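Local coordinates for protein glycosyl transferase family 8 (Streptococcus pneumoniae, PDB 5GVV) that transfers galactose from UDP-galactose to the terminal glucose of the already glycosylated serine-rich repeat protein PsrP, the third step of its O-glycosylation, at residues 26-31 and 109-115; 127-131 and 141-146; 222-228 and 242-247. All coordinates share one frame; numbering follows the deposited sequence.

Interaction 1: residues 26-31 and 109-115; sequences SLCRHN and LIVTGDL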
loop_
_atom_site.group_PDB
_atom_site.type_symbol
_atom_site.label_atom_id
_atom_site.label_comp_id
_atom_site.label_asym_id
_atom_site.label_seq_id
_atom_site.Cartn_x
_atom_site.Cartn_y
_atom_site.Cartn_z
ATOM N N SER A 26 -6.638 -10.780 7.495
ATOM C CA SER A 26 -7.671 -11.072 8.491
ATOM C C SER A 26 -8.225 -12.484 8.291
ATOM O O SER A 26 -8.454 -13.207 9.262
ATOM C CB SER A 26 -8.787 -10.023 8.454
ATOM O OG SER A 26 -9.522 -10.058 7.243
ATOM N N LEU A 27 -8.412 -12.877 7.032
ATOM C CA LEU A 27 -8.863 -14.229 6.688
ATOM C C LEU A 27 -7.872 -15.303 7.155
ATOM O O LEU A 27 -8.269 -16.301 7.775
ATOM C CB LEU A 27 -9.094 -14.339 5.174
ATOM C CG LEU A 27 -9.460 -15.701 4.573
ATOM C CD1 LEU A 27 -10.792 -16.200 5.101
ATOM C CD2 LEU A 27 -9.490 -15.634 3.062
ATOM N N CYS A 28 -6.590 -15.091 6.867
ATOM C CA CYS A 28 -5.551 -16.075 7.182
ATOM C C CYS A 28 -5.245 -16.117 8.674
ATOM O O CYS A 28 -4.791 -17.136 9.195
ATOM C CB CYS A 28 -4.268 -15.768 6.401
ATOM S SG CYS A 28 -4.432 -15.948 4.617
ATOM N N ARG A 29 -5.474 -14.997 9.354
ATOM C CA ARG A 29 -5.298 -14.926 10.796
ATOM C C ARG A 29 -6.155 -15.974 11.513
ATOM O O ARG A 29 -5.725 -16.569 12.509
ATOM C CB ARG A 29 -5.669 -13.525 11.284
ATOM C CG ARG A 29 -5.696 -13.364 12.796
ATOM C CD ARG A 29 -4.337 -13.655 13.417
ATOM N NE ARG A 29 -4.328 -13.344 14.842
ATOM C CZ ARG A 29 -4.631 -14.216 15.800
ATOM N NH1 ARG A 29 -4.964 -15.462 15.497
ATOM N NH2 ARG A 29 -4.601 -13.841 17.069
ATOM N N HIS A 30 -7.353 -16.222 10.986
ATOM C CA HIS A 30 -8.326 -17.049 11.692
ATOM C C HIS A 30 -8.681 -18.348 10.966
ATOM O O HIS A 30 -9.434 -19.165 11.496
ATOM C CB HIS A 30 -9.599 -16.240 11.958
ATOM C CG HIS A 30 -9.370 -15.004 12.772
ATOM N ND1 HIS A 30 -9.131 -15.039 14.130
ATOM C CD2 HIS A 30 -9.344 -13.696 12.420
ATOM C CE1 HIS A 30 -8.968 -13.808 14.578
ATOM N NE2 HIS A 30 -9.091 -12.973 13.561
ATOM N N ASN A 31 -8.138 -18.533 9.762
ATOM C CA ASN A 31 -8.448 -19.703 8.948
ATOM C C ASN A 31 -7.222 -20.217 8.192
ATOM O O ASN A 31 -6.584 -19.468 7.447
ATOM C CB ASN A 31 -9.566 -19.381 7.945
ATOM C CG ASN A 31 -10.839 -18.891 8.617
ATOM O OD1 ASN A 31 -11.780 -19.661 8.841
ATOM N ND2 ASN A 31 -10.876 -17.601 8.939
ATOM N N LEU A 109 -13.330 -5.535 3.436
ATOM C CA LEU A 109 -13.880 -6.256 4.572
ATOM C C LEU A 109 -12.812 -6.898 5.439
ATOM O O LEU A 109 -11.637 -6.988 5.048
ATOM C CB LEU A 109 -14.916 -7.297 4.122
ATOM C CG LEU A 109 -14.531 -8.405 3.146
ATOM C CD1 LEU A 109 -13.743 -9.504 3.831
ATOM C CD2 LEU A 109 -15.783 -8.984 2.493
ATOM N N ILE A 110 -13.247 -7.349 6.611
ATOM C CA ILE A 110 -12.378 -7.956 7.611
ATOM C C ILE A 110 -13.018 -9.234 8.158
ATOM O O ILE A 110 -14.175 -9.213 8.578
ATOM C CB ILE A 110 -12.176 -7.002 8.796
ATOM C CG1 ILE A 110 -11.409 -5.746 8.364
ATOM C CG2 ILE A 110 -11.451 -7.705 9.936
ATOM C CD1 ILE A 110 -9.916 -5.977 8.133
ATOM N N VAL A 111 -12.261 -10.330 8.171
ATOM C CA VAL A 111 -12.694 -11.576 8.801
ATOM C C VAL A 111 -12.148 -11.595 10.226
ATOM O O VAL A 111 -10.960 -11.329 10.441
ATOM C CB VAL A 111 -12.165 -12.797 8.020
ATOM C CG1 VAL A 111 -12.560 -14.110 8.707
ATOM C CG2 VAL A 111 -12.665 -12.754 6.578
ATOM N N THR A 112 -13.010 -11.891 11.199
ATOM C CA THR A 112 -12.620 -11.808 12.606
ATOM C C THR A 112 -12.569 -13.159 13.312
ATOM O O THR A 112 -12.249 -13.222 14.503
ATOM C CB THR A 112 -13.580 -10.908 13.421
ATOM O OG1 THR A 112 -14.871 -11.532 13.510
ATOM C CG2 THR A 112 -13.712 -9.537 12.781
ATOM N N GLY A 113 -12.884 -14.231 12.593
ATOM C CA GLY A 113 -12.866 -15.550 13.202
ATOM C C GLY A 113 -13.000 -16.705 12.227
ATOM O O GLY A 113 -12.977 -16.514 11.006
ATOM N N ASP A 114 -13.128 -17.908 12.783
ATOM C CA ASP A 114 -13.235 -19.146 12.018
ATOM C C ASP A 114 -14.495 -19.141 11.160
ATOM O O ASP A 114 -15.594 -18.943 11.676
ATOM C CB ASP A 114 -13.280 -20.325 12.995
ATOM C CG ASP A 114 -13.171 -21.681 12.313
ATOM O OD1 ASP A 114 -13.418 -21.799 11.089
ATOM O OD2 ASP A 114 -12.847 -22.650 13.027
ATOM N N LEU A 115 -14.336 -19.379 9.857
ATOM C CA LEU A 115 -15.472 -19.402 8.930
ATOM C C LEU A 115 -15.929 -20.815 8.564
ATOM O O LEU A 115 -16.629 -20.998 7.564
ATOM C CB LEU A 115 -15.140 -18.631 7.649
ATOM C CG LEU A 115 -14.788 -17.150 7.768
ATOM C CD1 LEU A 115 -14.514 -16.546 6.404
ATOM C CD2 LEU A 115 -15.904 -16.384 8.476
HETATM O O HOH W 1 -11.699 -22.377 9.299
#

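Interaction 2: residues 127-131 and 141-146; sequences YLAAA and FNAGVL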
loop_
_atom_site.group_PDB
_atom_site.type_symbol
_atom_site.label_atom_id
_atom_site.label_comp_id
_atom_site.label_asym_id
_atom_site.label_seq_id
_atom_site.Cartn_x
_atom_site.Cartn_y
_atom_site.Cartn_z
ATOM N N TYR A 127 -27.803 -21.429 -6.722
ATOM C CA TYR A 127 -26.606 -20.959 -7.421
ATOM C C TYR A 127 -25.589 -20.378 -6.438
ATOM O O TYR A 127 -24.379 -20.392 -6.698
ATOM C CB TYR A 127 -26.965 -19.884 -8.452
ATOM C CG TYR A 127 -27.731 -20.366 -9.672
ATOM C CD1 TYR A 127 -27.087 -20.567 -10.887
ATOM C CD2 TYR A 127 -29.104 -20.588 -9.615
ATOM C CE1 TYR A 127 -27.781 -20.988 -12.005
ATOM C CE2 TYR A 127 -29.807 -21.009 -10.729
ATOM C CZ TYR A 127 -29.141 -21.207 -11.918
ATOM O OH TYR A 127 -29.836 -21.629 -13.027
ATOM N N LEU A 128 -26.085 -19.863 -5.314
ATOM C CA LEU A 128 -25.218 -19.245 -4.315
ATOM C C LEU A 128 -25.902 -19.063 -2.964
ATOM O O LEU A 128 -27.103 -19.314 -2.817
ATOM C CB LEU A 128 -24.698 -17.889 -4.820
ATOM C CG LEU A 128 -25.694 -16.743 -5.054
ATOM C CD1 LEU A 128 -25.901 -15.894 -3.800
ATOM C CD2 LEU A 128 -25.250 -15.866 -6.211
ATOM N N ALA A 129 -25.116 -18.623 -1.983
ATOM C CA ALA A 129 -25.639 -18.196 -0.688
ATOM C C ALA A 129 -25.132 -16.785 -0.411
ATOM O O ALA A 129 -23.976 -16.471 -0.712
ATOM C CB ALA A 129 -25.194 -19.142 0.420
ATOM N N ALA A 130 -25.983 -15.936 0.160
ATOM C CA ALA A 130 -25.596 -14.549 0.421
ATOM C C ALA A 130 -26.411 -13.947 1.563
ATOM O O ALA A 130 -27.499 -14.430 1.881
ATOM C CB ALA A 130 -25.761 -13.711 -0.839
ATOM N N ALA A 131 -25.887 -12.886 2.171
ATOM C CA ALA A 131 -26.613 -12.166 3.217
ATOM C C ALA A 131 -27.471 -11.069 2.600
ATOM O O ALA A 131 -27.156 -10.563 1.522
ATOM C CB ALA A 131 -25.642 -11.561 4.238
ATOM N N PHE A 141 -29.852 -9.282 -1.968
ATOM C CA PHE A 141 -28.680 -9.604 -1.164
ATOM C C PHE A 141 -27.488 -8.690 -1.440
ATOM O O PHE A 141 -27.388 -8.086 -2.514
ATOM C CB PHE A 141 -28.277 -11.063 -1.386
ATOM C CG PHE A 141 -28.036 -11.421 -2.828
ATOM C CD1 PHE A 141 -26.804 -11.182 -3.423
ATOM C CD2 PHE A 141 -29.033 -12.027 -3.581
ATOM C CE1 PHE A 141 -26.575 -11.519 -4.747
ATOM C CE2 PHE A 141 -28.812 -12.369 -4.907
ATOM C CZ PHE A 141 -27.579 -12.112 -5.493
ATOM N N ASN A 142 -26.581 -8.597 -0.472
ATOM C CA ASN A 142 -25.320 -7.897 -0.700
ATOM C C ASN A 142 -24.331 -8.829 -1.395
ATOM O O ASN A 142 -24.202 -9.991 -1.017
ATOM C CB ASN A 142 -24.732 -7.371 0.606
ATOM C CG ASN A 142 -23.410 -6.655 0.400
ATOM O OD1 ASN A 142 -22.354 -7.282 0.353
ATOM N ND2 ASN A 142 -23.464 -5.334 0.274
ATOM N N ALA A 143 -23.628 -8.316 -2.399
ATOM C CA ALA A 143 -22.801 -9.154 -3.264
ATOM C C ALA A 143 -21.368 -9.327 -2.772
ATOM O O ALA A 143 -20.570 -10.020 -3.413
ATOM C CB ALA A 143 -22.799 -8.592 -4.673
ATOM N N GLY A 144 -21.043 -8.697 -1.647
ATOM C CA GLY A 144 -19.677 -8.683 -1.148
ATOM C C GLY A 144 -19.211 -9.986 -0.523
ATOM O O GLY A 144 -18.009 -10.187 -0.312
ATOM N N VAL A 145 -20.154 -10.865 -0.200
ATOM C CA VAL A 145 -19.813 -12.182 0.333
ATOM C C VAL A 145 -20.701 -13.218 -0.339
ATOM O O VAL A 145 -21.909 -13.264 -0.090
ATOM C CB VAL A 145 -20.031 -12.270 1.859
ATOM C CG1 VAL A 145 -19.756 -13.693 2.353
ATOM C CG2 VAL A 145 -19.159 -11.264 2.596
ATOM N N LEU A 146 -20.113 -14.039 -1.201
ATOM C CA LEU A 146 -20.894 -15.006 -1.956
ATOM C C LEU A 146 -20.324 -16.405 -1.815
ATOM O O LEU A 146 -19.193 -16.666 -2.242
ATOM C CB LEU A 146 -20.951 -14.614 -3.434
ATOM C CG LEU A 146 -21.613 -13.274 -3.740
ATOM C CD1 LEU A 146 -21.497 -12.933 -5.208
ATOM C CD2 LEU A 146 -23.068 -13.306 -3.328
HETATM O O HOH W 2 -23.748 -11.614 1.108
#

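Interaction 3: residues 222-228 and 242-247; sequences LPLILHY and RLREVW. With MN (manganese (II) ion), chain C.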
loop_
_atom_site.group_PDB
_atom_site.type_symbol
_atom_site.label_atom_id
_atom_site.label_comp_id
_atom_site.label_asym_id
_atom_site.label_seq_id
_atom_site.Cartn_x
_atom_site.Cartn_y
_atom_site.Cartn_z
ATOM N N LEU A 222 -17.441 -9.403 18.019
ATOM C CA LEU A 222 -17.416 -8.976 16.623
ATOM C C LEU A 222 -18.126 -9.968 15.712
ATOM O O LEU A 222 -17.991 -11.182 15.887
ATOM C CB LEU A 222 -15.969 -8.815 16.152
ATOM C CG LEU A 222 -15.351 -7.424 15.985
ATOM C CD1 LEU A 222 -16.153 -6.364 16.690
ATOM C CD2 LEU A 222 -13.888 -7.416 16.449
ATOM N N PRO A 223 -18.896 -9.454 14.739
ATOM C CA PRO A 223 -19.447 -10.341 13.710
ATOM C C PRO A 223 -18.298 -10.982 12.931
ATOM O O PRO A 223 -17.238 -10.360 12.806
ATOM C CB PRO A 223 -20.232 -9.382 12.812
ATOM C CG PRO A 223 -20.609 -8.235 13.726
ATOM C CD PRO A 223 -19.411 -8.074 14.631
ATOM N N LEU A 224 -18.493 -12.203 12.441
ATOM C CA LEU A 224 -17.421 -12.930 11.762
ATOM C C LEU A 224 -16.900 -12.204 10.523
ATOM O O LEU A 224 -15.705 -12.287 10.204
ATOM C CB LEU A 224 -17.858 -14.360 11.417
ATOM C CG LEU A 224 -17.817 -15.340 12.589
ATOM C CD1 LEU A 224 -18.495 -16.669 12.271
ATOM C CD2 LEU A 224 -16.381 -15.570 13.007
ATOM N N ILE A 225 -17.781 -11.497 9.819
ATOM C CA ILE A 225 -17.340 -10.725 8.659
ATOM C C ILE A 225 -17.844 -9.280 8.693
ATOM O O ILE A 225 -19.052 -9.034 8.679
ATOM C CB ILE A 225 -17.712 -11.412 7.326
ATOM C CG1 ILE A 225 -17.017 -12.774 7.227
ATOM C CG2 ILE A 225 -17.307 -10.530 6.152
ATOM C CD1 ILE A 225 -17.187 -13.501 5.889
ATOM N N LEU A 226 -16.905 -8.334 8.744
ATOM C CA LEU A 226 -17.230 -6.907 8.762
ATOM C C LEU A 226 -17.041 -6.306 7.380
ATOM O O LEU A 226 -15.924 -6.294 6.863
ATOM C CB LEU A 226 -16.318 -6.162 9.739
ATOM C CG LEU A 226 -16.485 -6.406 11.231
ATOM C CD1 LEU A 226 -15.430 -5.639 12.005
ATOM C CD2 LEU A 226 -17.880 -5.997 11.676
ATOM N N HIS A 227 -18.116 -5.773 6.803
ATOM C CA HIS A 227 -18.071 -5.236 5.444
ATOM C C HIS A 227 -18.217 -3.716 5.463
ATOM O O HIS A 227 -19.288 -3.183 5.784
ATOM C CB HIS A 227 -19.174 -5.873 4.590
ATOM C CG HIS A 227 -19.030 -5.623 3.123
ATOM N ND1 HIS A 227 -19.926 -6.110 2.190
ATOM C CD2 HIS A 227 -18.087 -4.951 2.416
ATOM C CE1 HIS A 227 -19.545 -5.745 0.982
ATOM N NE2 HIS A 227 -18.433 -5.037 1.089
ATOM N N TYR A 228 -17.137 -3.015 5.127
ATOM C CA TYR A 228 -17.158 -1.558 5.126
ATOM C C TYR A 228 -17.659 -0.992 3.797
ATOM O O TYR A 228 -16.905 -0.337 3.065
ATOM C CB TYR A 228 -15.763 -1.009 5.440
ATOM C CG TYR A 228 -15.256 -1.393 6.812
ATOM C CD1 TYR A 228 -15.528 -0.602 7.918
ATOM C CD2 TYR A 228 -14.499 -2.542 6.994
ATOM C CE1 TYR A 228 -15.063 -0.944 9.170
ATOM C CE2 TYR A 228 -14.038 -2.901 8.240
ATOM C CZ TYR A 228 -14.323 -2.097 9.324
ATOM O OH TYR A 228 -13.858 -2.451 10.569
ATOM N N ARG A 242 -18.651 3.158 12.524
ATOM C CA ARG A 242 -18.051 2.470 13.664
ATOM C C ARG A 242 -17.080 1.379 13.232
ATOM O O ARG A 242 -17.120 0.924 12.081
ATOM C CB ARG A 242 -19.140 1.852 14.544
ATOM C CG ARG A 242 -19.988 2.855 15.310
ATOM C CD ARG A 242 -21.254 2.191 15.846
ATOM N NE ARG A 242 -22.063 1.636 14.764
ATOM C CZ ARG A 242 -23.040 0.751 14.937
ATOM N NH1 ARG A 242 -23.334 0.316 16.154
ATOM N NH2 ARG A 242 -23.724 0.295 13.895
ATOM N N LEU A 243 -16.207 0.986 14.162
ATOM C CA LEU A 243 -15.285 -0.148 13.999
ATOM C C LEU A 243 -14.102 0.160 13.089
ATOM O O LEU A 243 -13.471 -0.749 12.558
ATOM C CB LEU A 243 -16.017 -1.418 13.533
ATOM C CG LEU A 243 -17.137 -1.913 14.459
ATOM C CD1 LEU A 243 -17.601 -3.307 14.054
ATOM C CD2 LEU A 243 -16.694 -1.891 15.914
ATOM N N ARG A 244 -13.806 1.445 12.926
ATOM C CA ARG A 244 -12.645 1.893 12.160
ATOM C C ARG A 244 -11.360 1.249 12.685
ATOM O O ARG A 244 -10.473 0.874 11.906
ATOM C CB ARG A 244 -12.533 3.416 12.252
ATOM C CG ARG A 244 -11.254 3.988 11.670
ATOM C CD ARG A 244 -11.174 5.491 11.868
ATOM N NE ARG A 244 -9.922 6.024 11.336
ATOM C CZ ARG A 244 -9.791 6.566 10.128
ATOM N NH1 ARG A 244 -10.840 6.668 9.323
ATOM N NH2 ARG A 244 -8.610 7.018 9.727
ATOM N N GLU A 245 -11.268 1.115 14.005
ATOM C CA GLU A 245 -10.075 0.569 14.654
ATOM C C GLU A 245 -9.786 -0.889 14.290
ATOM O O GLU A 245 -8.632 -1.332 14.322
ATOM C CB GLU A 245 -10.187 0.706 16.172
ATOM C CG GLU A 245 -11.356 -0.051 16.792
ATOM C CD GLU A 245 -12.675 0.710 16.709
ATOM O OE1 GLU A 245 -12.710 1.829 16.141
ATOM O OE2 GLU A 245 -13.681 0.182 17.225
ATOM N N VAL A 246 -10.831 -1.640 13.953
ATOM C CA VAL A 246 -10.659 -3.049 13.605
ATOM C C VAL A 246 -9.890 -3.208 12.293
ATOM O O VAL A 246 -9.023 -4.086 12.173
ATOM C CB VAL A 246 -12.004 -3.780 13.512
ATOM C CG1 VAL A 246 -11.789 -5.251 13.143
ATOM C CG2 VAL A 246 -12.772 -3.657 14.826
ATOM N N TRP A 247 -10.193 -2.359 11.311
ATOM C CA TRP A 247 -9.518 -2.447 10.020
ATOM C C TRP A 247 -8.038 -2.167 10.175
ATOM O O TRP A 247 -7.207 -2.867 9.596
ATOM C CB TRP A 247 -10.115 -1.476 8.990
ATOM C CG TRP A 247 -9.536 -1.683 7.595
ATOM C CD1 TRP A 247 -10.026 -2.509 6.612
ATOM C CD2 TRP A 247 -8.351 -1.076 7.052
ATOM N NE1 TRP A 247 -9.222 -2.444 5.497
ATOM C CE2 TRP A 247 -8.191 -1.568 5.736
ATOM C CE3 TRP A 247 -7.415 -0.155 7.541
ATOM C CZ2 TRP A 247 -7.127 -1.176 4.910
ATOM C CZ3 TRP A 247 -6.363 0.237 6.722
ATOM C CH2 TRP A 247 -6.226 -0.277 5.420
HETATM MN MN MN C . -17.399 -4.097 -0.506
#

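Interaction 1: residues 26-31 and 109-115
Asn31, following on from helix 17-30, reaches across to the loop after strand 109-111 and spends both ends of its amide there. Its CG stands anti to its own carbonyl carbon (chi1 -58°), which brings the group over residues 113-115. Asn31 OD1 accepts from Leu115 N at 2.8 Å, nearly straight and on a lone pair in the carbonyl plane. Asn31 ND2 gives one hydrogen to Gly113 O (3.1 Å), coming in above that carbonyl's plane, and the other to Leu27 O within its own segment. A water donates to both Asn31 OD1 and Asp114 OD1; Asp114 OD1 also bonds Thr116 OG1. Asn31 thus holds the backbone N-H of Leu115, the N-cap residue of helix 116-119.

The His30 ring lies flat over the Thr112-Gly113 peptide. Thr112 O sits 3.2 Å above the ring plane over its centre, and Gly113 CA makes a CH-pi contact, 4.0 Å from the centroid. Arg29 CG lies toward the rim on the opposite face, and His30 NE2 hydrogen-bonds Tyr250 OH of helix 244-251. At the other end, Ser26 OG, set between backbone N and carbonyl carbon (chi1 66°), accepts from Val111 N at 2.9 Å and also bonds Ala23 O. Leu27 packs by CB on Val111 CG2 and by CD1 on Leu115 CD1, 4.0 Å away.

The axes of 26-30 and 109-111 run almost parallel, 6° apart, in a GT-A nucleotide-binding domain. Two side chains, Ser26 and Asn31, make three hydrogen bonds to the backbone, so the segment after the DxD residues Asp106 and Asp108 is held by directional bonds as well as apolar packing.

Interaction 2: residues 127-131 and 141-146
A water stands between Ala131 N and the carbonyls of Asn142 and Val145, beside a single direct backbone bond. It accepts from Ala131 N and donates to Asn142 O and Val145 O, each at 2.7 Å, so one molecule satisfies three backbone groups. The direct hydrogen bond runs from Asn142 N to Ala131 O (2.9 Å), with the donor nearly in line with the C=O bond. The same carbonyl oxygen also lies close to Phe141 CB.

Around this polar spot the contact is apolar. Ala130 CB is the hub, 3.7 Å from both Phe141 CB and Leu146 CD2. Phe141 holds CG between its backbone N and carbonyl carbon (chi1 55°), which turns the ring back toward the strand; Leu128 CD1 stands over one face, 4.5 Å from Phe141 CZ. Leu128 CD1 also meets Leu146 CD2 at 3.9 Å, closing a row that links the two strands. Strands 128-131 and 145-149 are antiparallel neighbours in the seven-stranded mixed sheet of the GT-A domain, and the pairing becomes regular farther along, where Ala129 bonds Leu147. Strand 189-192 flanks strand 128-131 on its other edge, and helix 176-185 supplies Leu181 against Phe141 and Phe185 against Leu128.

Around Asn142 the chain bends in an Asx turn: Asn142 OD1 accepts from Gly144 N at 2.8 Å, the donor lying 46° out of the amide carbonyl plane. That oxygen also takes a hydrogen bond from Asn197 ND2. The Asn142 side chain rests against His227, a ligand of the manganese ion, and comes within about 5 Å of the bound UDP, nearest atoms.

Interaction 3: residues 222-228 and 242-247
Leu226 in the short strand 225-227 of the GT-A domain and Tyr228 just after it meet the first turn of helix 244-251 and the residues leading into it. The polar part is a hydrogen bond from Tyr228 OH to Leu243 O (2.6 Å). That oxygen also accepts the helical N-H of Val246, and the two donors arrive from opposite faces of the carbonyl plane, so the hydroxyl adds a second grip where the helix begins. Arg244 NE forms a salt bridge with Glu46 of the second subunit.

The aromatic part is an offset edge-to-face pair. Trp247 directs its edge to the face of Tyr228, with planes at 89° and the centroid of its five-membered ring 5.9 Å from that of the tyrosine.

Apolar contacts come from the leucines. Leu226 sends CD2 to Leu243 CD1 (3.6 Å) and CD1 to Val246 CG1 (3.8 Å), crossing each side chain at about a right angle. Leu222 adds looser touches on Leu243 and Val246.

Metal binding falls to His227, between Leu226 and Tyr228 in the sequence, which points its side chain to the manganese ion shared with Asp106 and Asp108; His227 NE2 lies 2.1 Å from the metal.

Along the chain the three contacts follow one another, 1, 2, then 3, all on the GT-A part of the protein. Interactions 1 and 3 are nearest, with centres about 11 Å apart: strands 109-111 and 225-227 pair antiparallel in a two-stranded sheet, joined by Ile110 O and Leu226 N. Interaction 2, in the large mixed sheet, has its centre about 18 Å from each of the others; it reaches interaction 1 through Gly144 and Val145 against Leu109, and interaction 3 through Asn142 and Gly144 against His227. They lie beside the manganese and UDP site, which interaction 3 enters through His227, and connect the small sheet with helices 17-30 and 244-251 and with the main sheet.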